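Local coordinates for protein enterochelin esterase (Salmonella enterica subsp. enterica serovar Typhimurium, PDB 3MGA) that probably hydrolyses the ester bonds of ferric enterobactin, an iron-carrying siderophore, so that its iron can be released, at residues P203-L208 with L398-L403; G281-A286 with T304-V309; A298-P303 with L338-L343; G342-L347 with Q371-W376. All coordinates share one frame; numbering follows the deposited sequence.

Interaction 1 (P203-L208 with L398-L403)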
loop_
_atom_site.group_PDB
_atom_site.type_symbol
_atom_site.label_atom_id
_atom_site.label_comp_id
_atom_site.label_asym_id
_atom_site.label_seq_id
_atom_site.Cartn_x
_atom_site.Cartn_y
_atom_site.Cartn_z
ATOM N N PRO A 203 -10.148 7.850 -20.294
ATOM C CA PRO A 203 -10.710 7.099 -19.193
ATOM C C PRO A 203 -10.513 7.845 -17.869
ATOM O O PRO A 203 -9.515 8.564 -17.698
ATOM C CB PRO A 203 -9.860 5.835 -19.175
ATOM C CG PRO A 203 -8.560 6.255 -19.745
ATOM C CD PRO A 203 -8.908 7.238 -20.801
ATOM N N LEU A 204 -11.469 7.675 -16.962
ATOM C CA LEU A 204 -11.419 8.237 -15.624
ATOM C C LEU A 204 -10.939 7.125 -14.699
ATOM O O LEU A 204 -11.374 5.970 -14.826
ATOM C CB LEU A 204 -12.806 8.675 -15.154
ATOM C CG LEU A 204 -12.905 9.045 -13.660
ATOM C CD1 LEU A 204 -12.049 10.279 -13.342
ATOM C CD2 LEU A 204 -14.351 9.297 -13.249
ATOM N N ALA A 205 -10.058 7.482 -13.769
ATOM C CA ALA A 205 -9.527 6.544 -12.802
ATOM C C ALA A 205 -9.638 7.177 -11.427
ATOM O O ALA A 205 -9.094 8.259 -11.191
ATOM C CB ALA A 205 -8.062 6.205 -13.126
ATOM N N ILE A 206 -10.358 6.520 -10.523
ATOM C CA ILE A 206 -10.509 7.035 -9.175
ATOM C C ILE A 206 -9.582 6.320 -8.203
ATOM O O ILE A 206 -9.596 5.092 -8.092
ATOM C CB ILE A 206 -11.943 6.894 -8.675
ATOM C CG1 ILE A 206 -12.888 7.722 -9.549
ATOM C CG2 ILE A 206 -12.045 7.355 -7.229
ATOM C CD1 ILE A 206 -14.342 7.634 -9.109
ATOM N N LEU A 207 -8.769 7.102 -7.501
ATOM C CA LEU A 207 -7.853 6.557 -6.517
ATOM C C LEU A 207 -8.246 6.969 -5.110
ATOM O O LEU A 207 -8.264 8.158 -4.774
ATOM C CB LEU A 207 -6.407 6.951 -6.809
ATOM C CG LEU A 207 -5.668 6.199 -7.924
ATOM C CD1 LEU A 207 -6.335 6.339 -9.276
ATOM C CD2 LEU A 207 -4.242 6.700 -7.998
ATOM N N LEU A 208 -8.557 5.973 -4.289
ATOM C CA LEU A 208 -8.932 6.211 -2.908
ATOM C C LEU A 208 -7.646 6.492 -2.127
ATOM O O LEU A 208 -6.551 6.294 -2.657
ATOM C CB LEU A 208 -9.712 5.022 -2.363
ATOM C CG LEU A 208 -11.017 4.759 -3.123
ATOM C CD1 LEU A 208 -11.645 3.433 -2.688
ATOM C CD2 LEU A 208 -12.016 5.940 -2.965
ATOM N N LEU A 398 -3.026 -3.196 -16.771
ATOM C CA LEU A 398 -3.835 -4.390 -16.978
ATOM C C LEU A 398 -5.281 -4.018 -17.245
ATOM O O LEU A 398 -5.870 -4.451 -18.240
ATOM C CB LEU A 398 -3.769 -5.315 -15.766
ATOM C CG LEU A 398 -2.412 -5.959 -15.567
ATOM C CD1 LEU A 398 -2.404 -6.837 -14.299
ATOM C CD2 LEU A 398 -2.060 -6.779 -16.828
ATOM N N LEU A 399 -5.854 -3.211 -16.362
ATOM C CA LEU A 399 -7.238 -2.785 -16.537
ATOM C C LEU A 399 -7.473 -2.043 -17.861
ATOM O O LEU A 399 -8.547 -2.152 -18.442
ATOM C CB LEU A 399 -7.700 -1.937 -15.356
ATOM C CG LEU A 399 -7.791 -2.711 -14.043
ATOM C CD1 LEU A 399 -8.094 -1.775 -12.881
ATOM C CD2 LEU A 399 -8.832 -3.821 -14.150
ATOM N N TRP A 400 -6.480 -1.292 -18.330
ATOM C CA TRP A 400 -6.625 -0.557 -19.590
ATOM C C TRP A 400 -5.884 -1.193 -20.748
ATOM O O TRP A 400 -5.718 -0.571 -21.789
ATOM C CB TRP A 400 -6.159 0.900 -19.458
ATOM C CG TRP A 400 -7.038 1.776 -18.666
ATOM C CD1 TRP A 400 -8.400 1.804 -18.688
ATOM C CD2 TRP A 400 -6.629 2.871 -17.852
ATOM N NE1 TRP A 400 -8.868 2.801 -17.873
ATOM C CE2 TRP A 400 -7.798 3.481 -17.357
ATOM C CE3 TRP A 400 -5.384 3.388 -17.474
ATOM C CZ2 TRP A 400 -7.759 4.576 -16.505
ATOM C CZ3 TRP A 400 -5.345 4.465 -16.631
ATOM C CH2 TRP A 400 -6.527 5.056 -16.157
ATOM N N GLN A 401 -5.462 -2.442 -20.585
ATOM C CA GLN A 401 -4.725 -3.140 -21.643
ATOM C C GLN A 401 -5.394 -3.055 -23.026
ATOM O O GLN A 401 -4.703 -2.854 -24.009
ATOM C CB GLN A 401 -4.491 -4.598 -21.267
ATOM C CG GLN A 401 -3.463 -5.296 -22.138
ATOM C CD GLN A 401 -3.205 -6.725 -21.688
ATOM O OE1 GLN A 401 -2.086 -7.074 -21.298
ATOM N NE2 GLN A 401 -4.252 -7.541 -21.678
ATOM N N PRO A 402 -6.731 -3.218 -23.103
ATOM C CA PRO A 402 -7.383 -3.142 -24.426
ATOM C C PRO A 402 -7.170 -1.812 -25.158
ATOM O O PRO A 402 -6.867 -1.820 -26.348
ATOM C CB PRO A 402 -8.870 -3.352 -24.106
ATOM C CG PRO A 402 -8.874 -4.138 -22.835
ATOM C CD PRO A 402 -7.672 -3.659 -22.052
ATOM N N LEU A 403 -7.332 -0.691 -24.456
ATOM C CA LEU A 403 -7.125 0.630 -25.054
ATOM C C LEU A 403 -5.663 0.842 -25.397
ATOM O O LEU A 403 -5.335 1.288 -26.488
ATOM C CB LEU A 403 -7.524 1.762 -24.100
ATOM C CG LEU A 403 -8.960 1.964 -23.637
ATOM C CD1 LEU A 403 -9.441 0.802 -22.782
ATOM C CD2 LEU A 403 -9.023 3.261 -22.852
#

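Interaction 2 (G281-A286 with T304-V309)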
loop_
_atom_site.group_PDB
_atom_site.type_symbol
_atom_site.label_atom_id
_atom_site.label_comp_id
_atom_site.label_asym_id
_atom_site.label_seq_id
_atom_site.Cartn_x
_atom_site.Cartn_y
_atom_site.Cartn_z
ATOM N N GLY A 281 -16.536 0.430 -19.019
ATOM C CA GLY A 281 -15.439 -0.474 -19.377
ATOM C C GLY A 281 -14.020 0.033 -19.185
ATOM O O GLY A 281 -13.088 -0.757 -19.155
ATOM N N ARG A 282 -13.839 1.345 -19.121
ATOM C CA ARG A 282 -12.505 1.914 -18.886
ATOM C C ARG A 282 -12.485 2.867 -17.701
ATOM O O ARG A 282 -11.568 3.669 -17.570
ATOM C CB ARG A 282 -11.948 2.610 -20.123
ATOM C CG ARG A 282 -12.825 3.674 -20.746
ATOM C CD ARG A 282 -12.006 4.415 -21.773
ATOM N NE ARG A 282 -12.803 5.108 -22.772
ATOM C CZ ARG A 282 -13.032 4.664 -24.005
ATOM N NH1 ARG A 282 -12.515 3.519 -24.431
ATOM N NH2 ARG A 282 -13.775 5.387 -24.832
ATOM N N THR A 283 -13.491 2.754 -16.839
ATOM C CA THR A 283 -13.601 3.579 -15.667
ATOM C C THR A 283 -13.048 2.782 -14.501
ATOM O O THR A 283 -13.594 1.731 -14.116
ATOM C CB THR A 283 -15.049 3.998 -15.422
ATOM O OG1 THR A 283 -15.532 4.715 -16.574
ATOM C CG2 THR A 283 -15.147 4.884 -14.199
ATOM N N VAL A 284 -11.959 3.286 -13.930
ATOM C CA VAL A 284 -11.303 2.603 -12.850
ATOM C C VAL A 284 -11.569 3.156 -11.468
ATOM O O VAL A 284 -11.724 4.351 -11.270
ATOM C CB VAL A 284 -9.769 2.610 -13.053
ATOM C CG1 VAL A 284 -9.034 2.118 -11.772
ATOM C CG2 VAL A 284 -9.391 1.780 -14.273
ATOM N N VAL A 285 -11.634 2.238 -10.517
ATOM C CA VAL A 285 -11.739 2.561 -9.127
ATOM C C VAL A 285 -10.607 1.709 -8.543
ATOM O O VAL A 285 -10.585 0.481 -8.688
ATOM C CB VAL A 285 -13.109 2.258 -8.545
ATOM C CG1 VAL A 285 -13.089 2.475 -7.056
ATOM C CG2 VAL A 285 -14.174 3.163 -9.212
ATOM N N ALA A 286 -9.629 2.377 -7.951
ATOM C CA ALA A 286 -8.470 1.703 -7.394
ATOM C C ALA A 286 -8.293 2.079 -5.936
ATOM O O ALA A 286 -8.455 3.236 -5.566
ATOM C CB ALA A 286 -7.214 2.077 -8.211
ATOM N N THR A 304 -22.336 -0.301 -14.093
ATOM C CA THR A 304 -22.695 0.551 -15.220
ATOM C C THR A 304 -21.879 1.844 -15.214
ATOM O O THR A 304 -21.854 2.571 -16.204
ATOM C CB THR A 304 -24.210 0.901 -15.191
ATOM O OG1 THR A 304 -24.544 1.725 -16.317
ATOM C CG2 THR A 304 -24.576 1.631 -13.899
ATOM N N ARG A 305 -21.235 2.132 -14.083
ATOM C CA ARG A 305 -20.402 3.319 -13.930
ATOM C C ARG A 305 -18.940 2.952 -13.653
ATOM O O ARG A 305 -18.030 3.625 -14.149
ATOM C CB ARG A 305 -20.958 4.189 -12.809
ATOM C CG ARG A 305 -20.161 5.452 -12.455
ATOM C CD ARG A 305 -20.029 6.482 -13.584
ATOM N NE ARG A 305 -19.011 6.136 -14.578
ATOM C CZ ARG A 305 -18.638 6.931 -15.584
ATOM N NH1 ARG A 305 -19.184 8.133 -15.744
ATOM N NH2 ARG A 305 -17.707 6.522 -16.435
ATOM N N PHE A 306 -18.713 1.896 -12.872
ATOM C CA PHE A 306 -17.351 1.473 -12.535
ATOM C C PHE A 306 -17.125 0.038 -13.004
ATOM O O PHE A 306 -17.442 -0.918 -12.292
ATOM C CB PHE A 306 -17.110 1.589 -11.022
ATOM C CG PHE A 306 -17.532 2.912 -10.436
ATOM C CD1 PHE A 306 -16.832 4.072 -10.724
ATOM C CD2 PHE A 306 -18.618 2.987 -9.575
ATOM C CE1 PHE A 306 -17.212 5.292 -10.184
ATOM C CE2 PHE A 306 -19.004 4.206 -9.021
ATOM C CZ PHE A 306 -18.294 5.358 -9.327
ATOM N N GLY A 307 -16.566 -0.109 -14.200
ATOM C CA GLY A 307 -16.327 -1.425 -14.781
ATOM C C GLY A 307 -14.975 -2.036 -14.492
ATOM O O GLY A 307 -14.782 -3.233 -14.701
ATOM N N CYS A 308 -14.037 -1.226 -14.008
ATOM C CA CYS A 308 -12.691 -1.706 -13.714
ATOM C C CYS A 308 -12.357 -1.525 -12.236
ATOM O O CYS A 308 -12.452 -0.428 -11.696
ATOM C CB CYS A 308 -11.672 -0.959 -14.583
ATOM S SG CYS A 308 -12.031 -1.032 -16.371
ATOM N N VAL A 309 -11.978 -2.615 -11.584
ATOM C CA VAL A 309 -11.617 -2.585 -10.180
ATOM C C VAL A 309 -10.146 -2.957 -9.996
ATOM O O VAL A 309 -9.619 -3.848 -10.677
ATOM C CB VAL A 309 -12.480 -3.564 -9.357
ATOM C CG1 VAL A 309 -11.948 -3.693 -7.944
ATOM C CG2 VAL A 309 -13.937 -3.119 -9.348
#

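Interaction 3 (A298-P303 with L338-L343)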
loop_
_atom_site.group_PDB
_atom_site.type_symbol
_atom_site.label_atom_id
_atom_site.label_comp_id
_atom_site.label_asym_id
_atom_site.label_seq_id
_atom_site.Cartn_x
_atom_site.Cartn_y
_atom_site.Cartn_z
ATOM N N ALA A 298 -17.797 -1.095 -5.101
ATOM C CA ALA A 298 -18.293 -0.115 -6.076
ATOM C C ALA A 298 -18.578 -0.787 -7.417
ATOM O O ALA A 298 -19.644 -0.615 -7.984
ATOM C CB ALA A 298 -17.287 1.016 -6.260
ATOM N N GLY A 299 -17.607 -1.544 -7.919
ATOM C CA GLY A 299 -17.762 -2.253 -9.182
ATOM C C GLY A 299 -18.890 -3.267 -9.146
ATOM O O GLY A 299 -19.607 -3.449 -10.141
ATOM N N LEU A 300 -19.039 -3.937 -8.005
ATOM C CA LEU A 300 -20.094 -4.929 -7.822
ATOM C C LEU A 300 -21.492 -4.305 -7.772
ATOM O O LEU A 300 -22.429 -4.873 -8.322
ATOM C CB LEU A 300 -19.857 -5.753 -6.551
ATOM C CG LEU A 300 -18.677 -6.729 -6.549
ATOM C CD1 LEU A 300 -18.497 -7.338 -5.165
ATOM C CD2 LEU A 300 -18.870 -7.826 -7.596
ATOM N N ASN A 301 -21.634 -3.145 -7.129
ATOM C CA ASN A 301 -22.947 -2.493 -7.019
ATOM C C ASN A 301 -23.311 -1.526 -8.154
ATOM O O ASN A 301 -24.496 -1.373 -8.470
ATOM C CB ASN A 301 -23.123 -1.793 -5.662
ATOM C CG ASN A 301 -23.142 -2.771 -4.494
ATOM O OD1 ASN A 301 -24.208 -3.090 -3.957
ATOM N ND2 ASN A 301 -21.974 -3.296 -4.137
ATOM N N TRP A 302 -22.315 -0.888 -8.765
ATOM C CA TRP A 302 -22.567 0.053 -9.866
ATOM C C TRP A 302 -21.646 -0.240 -11.054
ATOM O O TRP A 302 -20.803 0.590 -11.423
ATOM C CB TRP A 302 -22.392 1.491 -9.380
ATOM C CG TRP A 302 -23.306 1.825 -8.260
ATOM C CD1 TRP A 302 -24.609 2.225 -8.359
ATOM C CD2 TRP A 302 -23.007 1.774 -6.862
ATOM N NE1 TRP A 302 -25.136 2.428 -7.110
ATOM C CE2 TRP A 302 -24.176 2.161 -6.171
ATOM C CE3 TRP A 302 -21.865 1.440 -6.126
ATOM C CZ2 TRP A 302 -24.237 2.222 -4.782
ATOM C CZ3 TRP A 302 -21.923 1.501 -4.750
ATOM C CH2 TRP A 302 -23.105 1.889 -4.088
ATOM N N PRO A 303 -21.818 -1.428 -11.672
ATOM C CA PRO A 303 -20.967 -1.830 -12.797
ATOM C C PRO A 303 -21.210 -1.006 -14.056
ATOM O O PRO A 303 -20.385 -1.014 -14.965
ATOM C CB PRO A 303 -21.346 -3.298 -13.017
ATOM C CG PRO A 303 -22.744 -3.414 -12.507
ATOM C CD PRO A 303 -22.895 -2.402 -11.407
ATOM N N LEU A 338 -24.949 -9.814 -5.402
ATOM C CA LEU A 338 -23.980 -9.105 -6.231
ATOM C C LEU A 338 -23.272 -10.094 -7.153
ATOM O O LEU A 338 -23.194 -11.287 -6.850
ATOM C CB LEU A 338 -22.958 -8.390 -5.347
ATOM C CG LEU A 338 -23.530 -7.377 -4.350
ATOM C CD1 LEU A 338 -22.428 -6.825 -3.460
ATOM C CD2 LEU A 338 -24.257 -6.254 -5.074
ATOM N N CYS A 339 -22.769 -9.599 -8.281
ATOM C CA CYS A 339 -22.057 -10.443 -9.241
ATOM C C CYS A 339 -21.200 -9.602 -10.183
ATOM O O CYS A 339 -21.662 -8.595 -10.721
ATOM C CB CYS A 339 -23.042 -11.285 -10.059
ATOM S SG CYS A 339 -24.186 -10.324 -11.079
ATOM N N ALA A 340 -19.952 -10.018 -10.376
ATOM C CA ALA A 340 -19.033 -9.309 -11.261
ATOM C C ALA A 340 -19.322 -9.717 -12.697
ATOM O O ALA A 340 -18.806 -10.725 -13.174
ATOM C CB ALA A 340 -17.597 -9.631 -10.899
ATOM N N ARG A 341 -20.161 -8.937 -13.376
ATOM C CA ARG A 341 -20.532 -9.219 -14.760
ATOM C C ARG A 341 -20.101 -8.069 -15.665
ATOM O O ARG A 341 -20.645 -6.967 -15.594
ATOM C CB ARG A 341 -22.037 -9.460 -14.864
ATOM C CG ARG A 341 -22.520 -9.850 -16.254
ATOM C CD ARG A 341 -23.981 -10.271 -16.226
ATOM N NE ARG A 341 -24.189 -11.457 -15.394
ATOM C CZ ARG A 341 -25.377 -12.008 -15.147
ATOM N NH1 ARG A 341 -25.456 -13.088 -14.377
ATOM N NH2 ARG A 341 -26.485 -11.486 -15.664
ATOM N N GLY A 342 -19.114 -8.340 -16.515
ATOM C CA GLY A 342 -18.578 -7.339 -17.428
ATOM C C GLY A 342 -17.441 -6.552 -16.797
ATOM O O GLY A 342 -16.831 -5.706 -17.449
ATOM N N LEU A 343 -17.151 -6.840 -15.530
ATOM C CA LEU A 343 -16.090 -6.157 -14.807
ATOM C C LEU A 343 -14.730 -6.745 -15.114
ATOM O O LEU A 343 -14.607 -7.939 -15.370
ATOM C CB LEU A 343 -16.297 -6.258 -13.290
ATOM C CG LEU A 343 -17.543 -5.659 -12.637
ATOM C CD1 LEU A 343 -17.490 -5.904 -11.123
ATOM C CD2 LEU A 343 -17.653 -4.182 -12.938
#

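Interaction 4 (G342-L347 with Q371-W376)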
loop_
_atom_site.group_PDB
_atom_site.type_symbol
_atom_site.label_atom_id
_atom_site.label_comp_id
_atom_site.label_asym_id
_atom_site.label_seq_id
_atom_site.Cartn_x
_atom_site.Cartn_y
_atom_site.Cartn_z
ATOM N N GLY A 342 -19.114 -8.340 -16.515
ATOM C CA GLY A 342 -18.578 -7.339 -17.428
ATOM C C GLY A 342 -17.441 -6.552 -16.797
ATOM O O GLY A 342 -16.831 -5.706 -17.449
ATOM N N LEU A 343 -17.151 -6.840 -15.530
ATOM C CA LEU A 343 -16.090 -6.157 -14.807
ATOM C C LEU A 343 -14.730 -6.745 -15.114
ATOM O O LEU A 343 -14.607 -7.939 -15.370
ATOM C CB LEU A 343 -16.297 -6.258 -13.290
ATOM C CG LEU A 343 -17.543 -5.659 -12.637
ATOM C CD1 LEU A 343 -17.490 -5.904 -11.123
ATOM C CD2 LEU A 343 -17.653 -4.182 -12.938
ATOM N N ARG A 344 -13.712 -5.892 -15.102
ATOM C CA ARG A 344 -12.342 -6.338 -15.286
ATOM C C ARG A 344 -11.786 -6.102 -13.879
ATOM O O ARG A 344 -11.900 -5.003 -13.350
ATOM C CB ARG A 344 -11.591 -5.532 -16.348
ATOM C CG ARG A 344 -12.482 -4.967 -17.463
ATOM C CD ARG A 344 -11.790 -4.772 -18.830
ATOM N NE ARG A 344 -10.319 -4.798 -18.808
ATOM C CZ ARG A 344 -9.585 -5.799 -19.316
ATOM N NH1 ARG A 344 -10.172 -6.833 -19.932
ATOM N NH2 ARG A 344 -8.261 -5.761 -19.255
ATOM N N ILE A 345 -11.230 -7.129 -13.253
ATOM C CA ILE A 345 -10.761 -6.986 -11.881
ATOM C C ILE A 345 -9.322 -7.421 -11.672
ATOM O O ILE A 345 -8.933 -8.514 -12.080
ATOM C CB ILE A 345 -11.652 -7.813 -10.914
ATOM C CG1 ILE A 345 -13.135 -7.484 -11.120
ATOM C CG2 ILE A 345 -11.262 -7.567 -9.494
ATOM C CD1 ILE A 345 -14.059 -8.270 -10.226
ATOM N N VAL A 346 -8.532 -6.529 -11.079
ATOM C CA VAL A 346 -7.161 -6.819 -10.718
ATOM C C VAL A 346 -7.244 -7.036 -9.211
ATOM O O VAL A 346 -7.697 -6.161 -8.468
ATOM C CB VAL A 346 -6.197 -5.673 -11.040
ATOM C CG1 VAL A 346 -4.825 -5.939 -10.397
ATOM C CG2 VAL A 346 -6.070 -5.481 -12.545
ATOM N N LEU A 347 -6.845 -8.215 -8.767
ATOM C CA LEU A 347 -6.933 -8.551 -7.370
ATOM C C LEU A 347 -5.522 -8.885 -6.914
ATOM O O LEU A 347 -4.954 -9.907 -7.291
ATOM C CB LEU A 347 -7.913 -9.716 -7.210
ATOM C CG LEU A 347 -8.554 -9.980 -5.854
ATOM C CD1 LEU A 347 -9.269 -8.739 -5.343
ATOM C CD2 LEU A 347 -9.522 -11.150 -5.973
ATOM N N GLN A 371 -18.001 -14.976 -16.794
ATOM C CA GLN A 371 -18.626 -13.683 -17.102
ATOM C C GLN A 371 -17.847 -12.424 -16.712
ATOM O O GLN A 371 -18.415 -11.331 -16.693
ATOM C CB GLN A 371 -20.057 -13.641 -16.526
ATOM C CG GLN A 371 -21.052 -14.589 -17.237
ATOM C CD GLN A 371 -20.656 -16.066 -17.169
ATOM O OE1 GLN A 371 -19.940 -16.494 -16.263
ATOM N NE2 GLN A 371 -21.136 -16.850 -18.128
ATOM N N GLN A 372 -16.556 -12.565 -16.419
ATOM C CA GLN A 372 -15.728 -11.416 -16.069
ATOM C C GLN A 372 -14.236 -11.738 -16.218
ATOM O O GLN A 372 -13.825 -12.903 -16.164
ATOM C CB GLN A 372 -16.029 -10.919 -14.646
ATOM C CG GLN A 372 -15.502 -11.799 -13.514
ATOM C CD GLN A 372 -16.075 -13.200 -13.502
ATOM O OE1 GLN A 372 -15.370 -14.159 -13.182
ATOM N NE2 GLN A 372 -17.350 -13.335 -13.861
ATOM N N SER A 373 -13.440 -10.691 -16.402
ATOM C CA SER A 373 -11.993 -10.818 -16.562
ATOM C C SER A 373 -11.316 -10.483 -15.232
ATOM O O SER A 373 -11.374 -9.349 -14.785
ATOM C CB SER A 373 -11.518 -9.862 -17.655
ATOM O OG SER A 373 -12.256 -10.065 -18.848
ATOM N N ILE A 374 -10.691 -11.481 -14.607
ATOM C CA ILE A 374 -10.024 -11.313 -13.311
ATOM C C ILE A 374 -8.523 -11.536 -13.440
ATOM O O ILE A 374 -8.095 -12.528 -14.014
ATOM C CB ILE A 374 -10.517 -12.357 -12.282
ATOM C CG1 ILE A 374 -12.043 -12.442 -12.245
ATOM C CG2 ILE A 374 -9.962 -12.034 -10.890
ATOM C CD1 ILE A 374 -12.717 -11.192 -11.737
ATOM N N PHE A 375 -7.729 -10.617 -12.901
ATOM C CA PHE A 375 -6.271 -10.726 -12.935
ATOM C C PHE A 375 -5.731 -10.951 -11.531
ATOM O O PHE A 375 -5.697 -10.032 -10.732
ATOM C CB PHE A 375 -5.647 -9.444 -13.477
ATOM C CG PHE A 375 -6.075 -9.094 -14.864
ATOM C CD1 PHE A 375 -7.197 -8.308 -15.078
ATOM C CD2 PHE A 375 -5.348 -9.535 -15.958
ATOM C CE1 PHE A 375 -7.590 -7.978 -16.355
ATOM C CE2 PHE A 375 -5.734 -9.208 -17.238
ATOM C CZ PHE A 375 -6.855 -8.433 -17.441
ATOM N N TRP A 376 -5.301 -12.168 -11.229
ATOM C CA TRP A 376 -4.746 -12.465 -9.912
ATOM C C TRP A 376 -3.250 -12.130 -9.892
ATOM O O TRP A 376 -2.505 -12.587 -10.751
ATOM C CB TRP A 376 -4.980 -13.936 -9.544
ATOM C CG TRP A 376 -4.412 -14.301 -8.223
ATOM C CD1 TRP A 376 -3.232 -14.933 -7.989
ATOM C CD2 TRP A 376 -4.979 -14.018 -6.936
ATOM N NE1 TRP A 376 -3.029 -15.075 -6.636
ATOM C CE2 TRP A 376 -4.085 -14.522 -5.966
ATOM C CE3 TRP A 376 -6.158 -13.398 -6.511
ATOM C CZ2 TRP A 376 -4.332 -14.432 -4.597
ATOM C CZ3 TRP A 376 -6.403 -13.302 -5.144
ATOM C CH2 TRP A 376 -5.492 -13.821 -4.203
#

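Interaction 1 (P203-L208 with L398-L403)
Pro203, leading into strand 204-207, and Trp400, at the junction of helices 385-399 and 401-404, come together with their CA atoms 8.7 Å apart, so the contact is made by side chains. Trp400 is the first residue after one helix to leave helical angles and the N-cap residue of the next. Its CG stands anti to the carbonyl carbon (chi1 -72°), and the indole reaches across to Pro203 and to the sheet face carrying Ala205. The proline ring crosses it obliquely: Pro203 CG lies over the six-membered ring of Trp400, 4.1 Å from the centroid and 28° off the normal, a CH-pi contact, while Pro203 CB reaches Trp400 NE1 at 3.4 Å. At the far corner Ala205 CB meets Trp400 CH2 at 3.6 Å, and Leu204 O lies near the ring plane beside CZ2. Leu403, in the following helical turn, brings CD2 to 4.3 Å from Pro203 CG. Trp400 NE1 is hydrogen-bonded to Arg282 O, in the loop just before strand 284-288. Trp400 thus helps join the C-terminal helices to the central sheet of the alpha/beta-hydrolase domain: its polar NH is paired within a buried setting, and dispersion and CH-pi attraction hold its carbon surface to the strand.

Interaction 2 (G281-A286 with T304-V309)
Thr283 and Arg305 meet at the mouth of the parallel pairing between strands 284-288 and 308-312, the two strands of a right-handed beta-alpha-beta unit in the alpha/beta-hydrolase sheet whose first strand leads into what is probably the nucleophile elbow. From Thr283, CB lies 3.3 Å from Arg305 O, and CG2, anti to the backbone N, passes beside that same carbonyl and reaches toward the Phe306 ring. Thr283 OG1 takes the other branch (chi1 -59°) and accepts a hydrogen bond of 2.8 Å from Arg305 NH2, with a bent N-H...O angle of 140° and the oxygen 15° out of the guanidinium plane. The same hydroxyl also bonds to Asp279 O, and Arg305 NH2 to Ser277 O, which ties the turn before the strand to the arginine. Arg305 CG, anti to its backbone N, lies over the centre of one face of the Phe306 ring; beyond it the chain bends at chi2 and chi3 back toward Thr283. Past this polar corner the strands pair in register, Val284 with Cys308 and Val285 with Val309. Cys308 N donates to Thr283 O, and Val285 N to Cys308 O, both at 3.0 Å. Val284 and Cys308 share the sheet face packed by Leu399, where Val284 CG2 touches Cys308 CB at 3.6 Å. Val285 O in turn receives a CA-H...O contact of 3.6 Å from Val309 CA.

Interaction 3 (A298-P303 with L338-L343)
The C-terminal turn of helix 290-301, the connecting helix of a beta-alpha-beta unit, packs through Leu300, Asn301 and Gly299 against Leu338, Ala340 and Leu343 of the loop that feeds strand 344-350. Leu343 extends its side chain toward the helix end, CG anti to the carbonyl carbon (chi1 -62°), and both its methyls rest against one backbone oxygen: Leu343 CD1 is 3.4 Å and CD2 3.5 Å from Gly299 O. With no side chain at Gly299, CD1 can settle directly on the helix backbone, and Leu343 CD2 also touches Pro303 CB at 3.8 Å. Leu300 occupies the middle of the contact. Leu300 CD2 rests on the loop backbone, 3.7 Å from Ala340 N, with the Ala340 methyl and Leu343 CD1 close by, and Val329 and Leu333 of helix 328-335 pack on the same leucine. Farther out, the less well ordered Leu338 lays its two methyls against the Asn301 amide, CD2 at 3.4 Å from Asn301 OD1 and CD1 at 3.6 Å from Asn301 ND2; that nitrogen is spent on Tyr297 O, one helical turn back. Trp302 N still bonds to Ala298 O, but Pro303 has no N-H to give Gly299 O. With no hydrogen bond between the two segments, the contact rests on van der Waals packing, leucine methyls against one another and against backbone and amide atoms.

Interaction 4 (G342-L347 with Q371-W376)
Phe375 turns the edge of its ring to the guanidinium of Arg344 across strands 344-350 and 373-379, nearly parallel neighbours of a beta-alpha-beta unit that completes this end of the central sheet. Arg344 NH2 lies near the ring plane, 3.5 Å from Phe375 CZ, while Phe375 CE1 sits over a guanidinium face, the two planes 67° apart: the ring presents its edge and the guanidinium a face. Arg344 NH2 and NE bond to Leu398 O and Leu399 O, which ties the arginine to the last carbonyls of helix 385-399. Another part of the Phe375 edge faces Ile345 O, 3.5 Å from Phe375 CD1. On the opposite sheet face Leu347 O lies above one face of the Trp376 indole, 3.6 Å from the plane and offset toward the rim, and Leu347 CD2 approaches in the plane, 3.9 Å from Trp376 CZ3. Gly342 N opens the pairing with a bond to Gln371 O, followed by Ser373 N to Leu343 O, Ile345 N to Ser373 O and Phe375 N to Ile345 O. On the face shared with Leu347 and Trp376, Ile345 and Ile374 lie side by side; a chi2 of -66° places Ile374 CD1 3.6 Å from Ile345 CD1, on the side covered by helix 354-367. The last bond, Leu347 N to Phe375 O, measures 2.9 Å and is almost straight at 175°.

How the interactions relate
Along the chain, interaction 1 opens first at strand 204-207 and closes last, at the C-terminal helices, so the other three nest inside its loop. Interaction 2 closes the short loop around helix 290-301; interaction 3 starts on that helix before interaction 2 has closed, and the two cross. Interaction 3 ends on Gly342 and Leu343, where interaction 4 begins, and interaction 4 then closes over helix 354-367. Strands 204-207, 284-288, 308-312, 344-350 and 373-379 are consecutive neighbours in one sheet: Ile206 bonds to Val284 and Ala286 between interactions 1 and 2, and Gly307 O to Arg344 N between interactions 2 and 4.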